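PDB 5H4U: endo-beta-1,4-glucanase from Cryptopygus antarcticus, which hydrolyses internal beta-1,4-glucosidic linkages in carboxymethylcellulose, lichenan and barley beta-glucan, releasing mainly short cello-oligosaccharides. Local coordinates for residues 95-98 / 99-103; 210-213 / 214-218. One frame throughout, in Å; residues are numbered along the deposited sequence.

Contact 1. Residues 95-98 / 99-103; sequences SGQP and ESQTC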
ATOM      1  N   SER A  95       3.518  -6.407  15.304  1.00 15.88           N
ATOM      2  CA  SER A  95       3.816  -7.012  16.606  1.00 17.17           C
ATOM      3  C   SER A  95       2.561  -7.501  17.326  1.00 17.84           C
ATOM      4  O   SER A  95       2.158  -6.973  18.359  1.00 18.37           O
ATOM      5  CB  SER A  95       4.592  -6.027  17.487  1.00 17.38           C
ATOM      6  N   GLY A  96       1.926  -8.511  16.739  1.00 18.50           N
ATOM      7  CA  GLY A  96       0.753  -9.104  17.356  1.00 17.94           C
ATOM      8  C   GLY A  96      -0.353  -8.117  17.671  1.00 17.58           C
ATOM      9  O   GLY A  96      -0.702  -7.920  18.847  1.00 19.81           O
ATOM     10  N   GLN A  97      -0.875  -7.456  16.637  1.00 15.84           N
ATOM     11  CA  GLN A  97      -1.991  -6.531  16.751  1.00 14.64           C
ATOM     12  C   GLN A  97      -3.092  -6.959  15.794  1.00 13.24           C
ATOM     13  O   GLN A  97      -2.812  -7.346  14.656  1.00 12.28           O
ATOM     14  CB  GLN A  97      -1.577  -5.079  16.442  1.00 14.32           C
ATOM     15  CG  GLN A  97      -1.085  -4.280  17.641  1.00 14.73           C
ATOM     16  CD  GLN A  97      -1.103  -2.757  17.410  1.00 14.34           C
ATOM     17  OE1 GLN A  97      -1.673  -2.267  16.435  1.00 13.91           O
ATOM     18  NE2 GLN A  97      -0.454  -2.018  18.300  1.00 13.62           N
ATOM     19  N   PRO A  98      -4.341  -6.926  16.234  1.00 12.50           N
ATOM     20  CA  PRO A  98      -5.449  -7.330  15.369  1.00 11.73           C
ATOM     21  C   PRO A  98      -5.861  -6.204  14.425  1.00 11.85           C
ATOM     22  O   PRO A  98      -5.534  -5.031  14.627  1.00 11.62           O
ATOM     23  CB  PRO A  98      -6.560  -7.654  16.371  1.00 11.47           C
ATOM     24  CG  PRO A  98      -6.302  -6.716  17.495  1.00 11.74           C
ATOM     25  CD  PRO A  98      -4.798  -6.529  17.574  1.00 12.19           C
ATOM     26  N   GLU A  99      -6.616  -6.581  13.387  1.00 11.59           N
ATOM     27  CA  GLU A  99      -7.026  -5.599  12.384  1.00 11.61           C
ATOM     28  C   GLU A  99      -7.879  -4.493  13.001  1.00 11.53           C
ATOM     29  O   GLU A  99      -7.885  -3.361  12.505  1.00 11.63           O
ATOM     30  CB  GLU A  99      -7.776  -6.271  11.219  1.00 11.21           C
ATOM     31  CG  GLU A  99      -6.880  -7.133  10.321  1.00 11.58           C
ATOM     32  CD  GLU A  99      -7.475  -7.466   8.930  1.00 11.74           C
ATOM     33  OE1 GLU A  99      -8.666  -7.817   8.817  1.00 11.29           O
ATOM     34  OE2 GLU A  99      -6.728  -7.364   7.927  1.00 11.62           O
ATOM     35  N   SER A 100      -8.591  -4.781  14.088  1.00 10.77           N
ATOM     36  CA  SER A 100      -9.331  -3.711  14.725  1.00 10.77           C
ATOM     37  C   SER A 100      -8.409  -2.593  15.191  1.00 11.24           C
ATOM     38  O   SER A 100      -8.839  -1.441  15.284  1.00 11.10           O
ATOM     39  CB  SER A 100     -10.140  -4.273  15.887  1.00 10.99           C
ATOM     40  OG  SER A 100      -9.305  -4.991  16.773  1.00 11.71           O
ATOM     41  N   GLN A 101      -7.135  -2.889  15.408  1.00 11.29           N
ATOM     42  CA  GLN A 101      -6.200  -1.864  15.838  1.00 11.70           C
ATOM     43  C   GLN A 101      -5.361  -1.275  14.715  1.00 11.15           C
ATOM     44  O   GLN A 101      -4.827  -0.177  14.887  1.00 11.83           O
ATOM     45  CB  GLN A 101      -5.247  -2.446  16.887  1.00 13.02           C
ATOM     46  CG  GLN A 101      -5.576  -2.137  18.327  1.00 13.48           C
ATOM     47  CD  GLN A 101      -4.332  -2.227  19.162  1.00 15.72           C
ATOM     48  OE1 GLN A 101      -3.503  -1.290  19.169  1.00 16.02           O
ATOM     49  NE2 GLN A 101      -4.150  -3.376  19.847  1.00 16.02           N
ATOM     50  N   THR A 102      -5.258  -1.937  13.567  1.00 11.09           N
ATOM     51  CA  THR A 102      -4.383  -1.471  12.499  1.00 10.54           C
ATOM     52  C   THR A 102      -5.121  -0.959  11.275  1.00  9.99           C
ATOM     53  O   THR A 102      -4.594  -0.088  10.585  1.00  9.48           O
ATOM     54  CB  THR A 102      -3.414  -2.578  12.060  1.00 10.58           C
ATOM     55  OG1 THR A 102      -4.147  -3.709  11.593  1.00 11.34           O
ATOM     56  CG2 THR A 102      -2.548  -3.002  13.218  1.00 11.71           C
ATOM     57  N   CYS A 103      -6.320  -1.461  10.998  1.00  9.53           N
ATOM     58  CA  CYS A 103      -7.009  -1.092   9.773  1.00  9.55           C
ATOM     59  C   CYS A 103      -7.324   0.397   9.738  1.00  9.75           C
ATOM     60  O   CYS A 103      -7.986   0.936  10.636  1.00  9.40           O
ATOM     61  CB  CYS A 103      -8.275  -1.927   9.596  1.00  9.92           C
ATOM     62  SG  CYS A 103      -7.979  -3.443   8.584  1.00 13.44           S
TER
HETATM   63  O   HOH W   1      -1.931   0.564  16.184  1.00 12.13           O
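Gln-97, just ahead of the short helix 99-102, sets its amide against Gln-101 and Thr-102. Its CB already approaches the methyl CG2 of Thr-102, and one carbon further CG faces the amide end of Gln-101, with Gln-97 CG 3.9 Å from Gln-101 NE2. The chain runs extended beyond CG (chi2 -162°), which carries the amide across the end of Gln-101. Gln-97 CD lies 3.3 Å from Gln-101 OE1; the two side chains cross at about a right angle, while their amide planes differ by just 31°. At the tip, Gln-97 OE1 comes 3.4 Å from Thr-102 CG2. A water 2.9 Å from Gln-97 OE1 is also placed to donate to the backbone O of Gln-101, and can probably bridge the two. Gln-97 NE2 approaches Gln-101 OE1 at a poor angle for a hydrogen bond; it is bonded instead to Thr-18 OG1.

Behind this pair, Pro-98 occupies the N-cap position. Its carbonyl O accepts from Gln-101 N at 2.8 Å, the donor standing above the carbonyl plane, and only weakly from Thr-102 N. Pro-98 CG lies 3.5 Å from Ser-100 OG.

The stretch leads from strand 85-94 through this single helical turn toward strand 106-111 of the family 45 beta-barrel. Glu-99, in a salt bridge with Lys-40 and hydrogen-bonded to Ser-34 and Thr-128, ties the turn to its surroundings, its side chain about 11 Å from that of Asp-138, the inferred proton donor, and Cys-103 closes it through the disulfide to Cys-35.

Contact 2. Residues 210-213 / 214-218; sequences PTIL and TQKSQ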
ATOM      1  N   PRO A 210      -3.790  11.918   8.248  1.00 12.41           N
ATOM      2  CA  PRO A 210      -3.997  13.206   7.576  1.00 11.84           C
ATOM      3  C   PRO A 210      -5.094  13.106   6.527  1.00 11.61           C
ATOM      4  O   PRO A 210      -5.342  12.045   5.955  1.00 10.84           O
ATOM      5  CB  PRO A 210      -2.642  13.491   6.930  1.00 11.64           C
ATOM      6  CG  PRO A 210      -2.042  12.118   6.701  1.00 11.47           C
ATOM      7  CD  PRO A 210      -2.557  11.236   7.803  1.00 11.24           C
ATOM      8  N   THR A 211      -5.756  14.237   6.275  1.00 11.91           N
ATOM      9  CA  THR A 211      -6.804  14.246   5.262  1.00 12.06           C
ATOM     10  C   THR A 211      -6.260  14.016   3.865  1.00 11.90           C
ATOM     11  O   THR A 211      -7.022  13.626   2.981  1.00 11.89           O
ATOM     12  CB  THR A 211      -7.578  15.563   5.242  1.00 12.69           C
ATOM     13  OG1 THR A 211      -6.686  16.630   4.897  1.00 13.17           O
ATOM     14  CG2 THR A 211      -8.217  15.843   6.591  1.00 12.11           C
ATOM     15  N   ILE A 212      -4.971  14.261   3.625  1.00 12.04           N
ATOM     16  CA  ILE A 212      -4.496  14.007   2.275  1.00 12.18           C
ATOM     17  C   ILE A 212      -4.452  12.516   1.966  1.00 11.73           C
ATOM     18  O   ILE A 212      -4.459  12.134   0.793  1.00 12.02           O
ATOM     19  CB  ILE A 212      -3.151  14.706   1.992  1.00 11.88           C
ATOM     20  CG1 ILE A 212      -2.974  14.798   0.474  1.00 12.12           C
ATOM     21  CG2 ILE A 212      -1.986  14.071   2.736  1.00 11.34           C
ATOM     22  CD1 ILE A 212      -1.851  15.623   0.015  1.00 13.14           C
ATOM     23  N   LEU A 213      -4.437  11.660   2.982  1.00 11.64           N
ATOM     24  CA  LEU A 213      -4.592  10.225   2.782  1.00 11.40           C
ATOM     25  C   LEU A 213      -6.060   9.798   2.897  1.00 11.08           C
ATOM     26  O   LEU A 213      -6.587   9.116   2.015  1.00 10.97           O
ATOM     27  CB  LEU A 213      -3.717   9.473   3.800  1.00 10.80           C
ATOM     28  CG  LEU A 213      -2.212   9.434   3.504  1.00 10.06           C
ATOM     29  CD1 LEU A 213      -1.412   8.850   4.670  1.00  9.08           C
ATOM     30  CD2 LEU A 213      -1.917   8.661   2.216  1.00  9.45           C
ATOM     31  N   THR A 214      -6.743  10.219   3.964  1.00 11.59           N
ATOM     32  CA  THR A 214      -8.111   9.760   4.202  1.00 11.86           C
ATOM     33  C   THR A 214      -9.108  10.306   3.194  1.00 11.75           C
ATOM     34  O   THR A 214     -10.179   9.719   3.026  1.00 12.02           O
ATOM     35  CB  THR A 214      -8.593  10.129   5.607  1.00 11.62           C
ATOM     36  OG1 THR A 214      -8.889  11.528   5.666  1.00 12.11           O
ATOM     37  CG2 THR A 214      -7.546   9.802   6.626  1.00 11.55           C
ATOM     38  N   GLN A 215      -8.808  11.409   2.530  1.00 12.11           N
ATOM     39  CA  GLN A 215      -9.701  11.838   1.465  1.00 13.02           C
ATOM     40  C   GLN A 215      -9.576  10.935   0.245  1.00 13.35           C
ATOM     41  O   GLN A 215     -10.502  10.872  -0.569  1.00 13.71           O
ATOM     42  CB  GLN A 215      -9.432  13.315   1.141  1.00 14.21           C
ATOM     43  CG  GLN A 215      -9.698  13.771  -0.273  1.00 15.77           C
ATOM     44  CD  GLN A 215      -8.404  14.186  -0.976  1.00 22.99           C
ATOM     45  OE1 GLN A 215      -7.671  15.064  -0.484  1.00 22.53           O
ATOM     46  NE2 GLN A 215      -8.106  13.550  -2.125  1.00 23.55           N
ATOM     47  N   LYS A 216      -8.471  10.196   0.132  1.00 12.79           N
ATOM     48  CA  LYS A 216      -8.318   9.194  -0.912  1.00 11.99           C
ATOM     49  C   LYS A 216      -8.944   7.865  -0.506  1.00 11.99           C
ATOM     50  O   LYS A 216      -9.748   7.296  -1.254  1.00 11.99           O
ATOM     51  CB  LYS A 216      -6.837   9.010  -1.223  1.00 11.67           C
ATOM     52  CG  LYS A 216      -6.263  10.054  -2.139  1.00 12.22           C
ATOM     53  CD  LYS A 216      -4.775  10.185  -1.952  1.00 10.95           C
ATOM     54  CE  LYS A 216      -4.281  11.382  -2.702  1.00 11.68           C
ATOM     55  NZ  LYS A 216      -4.672  12.609  -1.963  1.00 13.03           N
ATOM     56  N   SER A 217      -8.622   7.372   0.696  1.00 12.02           N
ATOM     57  CA  SER A 217      -9.052   6.027   1.077  1.00 11.17           C
ATOM     58  C   SER A 217     -10.498   5.988   1.539  1.00 11.26           C
ATOM     59  O   SER A 217     -11.170   4.962   1.371  1.00 11.26           O
ATOM     60  CB  SER A 217      -8.168   5.489   2.193  1.00 11.04           C
ATOM     61  OG  SER A 217      -8.410   6.198   3.396  1.00 10.73           O
ATOM     62  N   GLN A 218     -10.975   7.089   2.116  1.00 11.82           N
ATOM     63  CA  GLN A 218     -12.318   7.279   2.660  1.00 11.96           C
ATOM     64  C   GLN A 218     -12.533   6.511   3.956  1.00 12.34           C
ATOM     65  O   GLN A 218     -13.671   6.428   4.438  1.00 13.98           O
ATOM     66  CB  GLN A 218     -13.410   6.923   1.646  1.00 13.17           C
TER
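The peptide carbonyl of Ile-212 receives the ammonium group of Lys-216 in its own plane: Lys-216 NZ lies 2.8 Å from Ile-212 O, with a C=O...N angle of 152°. The carbonyl of Leu-213 is used from two directions, Ser-217 N approaching in its plane at 3.0 Å and Lys-216 N from above it at 2.9 Å. Pro-210 O, at the N-cap, likewise accepts twice, from Leu-213 N and, nearly straight and in plane, from Thr-214 N.

Because Lys-216 N turns to Leu-213 O, it stands 4.5 Å from Ile-212 O, too far for the usual i to i+4 helical bond; the lysine's own side chain takes that place. It runs out beside Ile-212, pointing the same way, and bends at its last torsion (chi4 75°), bringing NZ up to Ile-212 O in the carbonyl plane and within 3.7 Å of Ile-212 CG1. Replacing Lys-216 with an alanine would probably leave Ile-212 O without this donor and strip the cover beside the isoleucine.

Phe-80 of strand 80-82 touches Ile-212, Leu-213 and Lys-216, while Phe-89 of strand 85-94 meets Leu-213, Lys-216 and Ser-217, whose hydroxyl is hydrogen-bonded to Gln-124. The helix thus pairs an apolar face with a cation near its C-terminal end, where the positive charge probably interacts favourably with the carbonyl dipoles.

In the fold
Both contacts are local and begin with a proline at the N-cap, but contact 1 is a single turn, whereas contact 2 spans a whole helix. Contact 1 lies at the surface, after strand 85-94, and brings two glutamine amides together without a bond between them, beside a water and one good and one weak backbone bond. Contact 2 is partly buried, away from the active-site residues, and combines a more regular helix with aromatic cover. Their centres are about 20 Å apart and the two do not touch, yet strand 85-94 leads into residues 95-98 and lends side chains to helix 211-217. A disulfide to Cys-35 leaves from within contact 1, at Cys-103, whereas those of Cys-209 and Cys-219 flank contact 2.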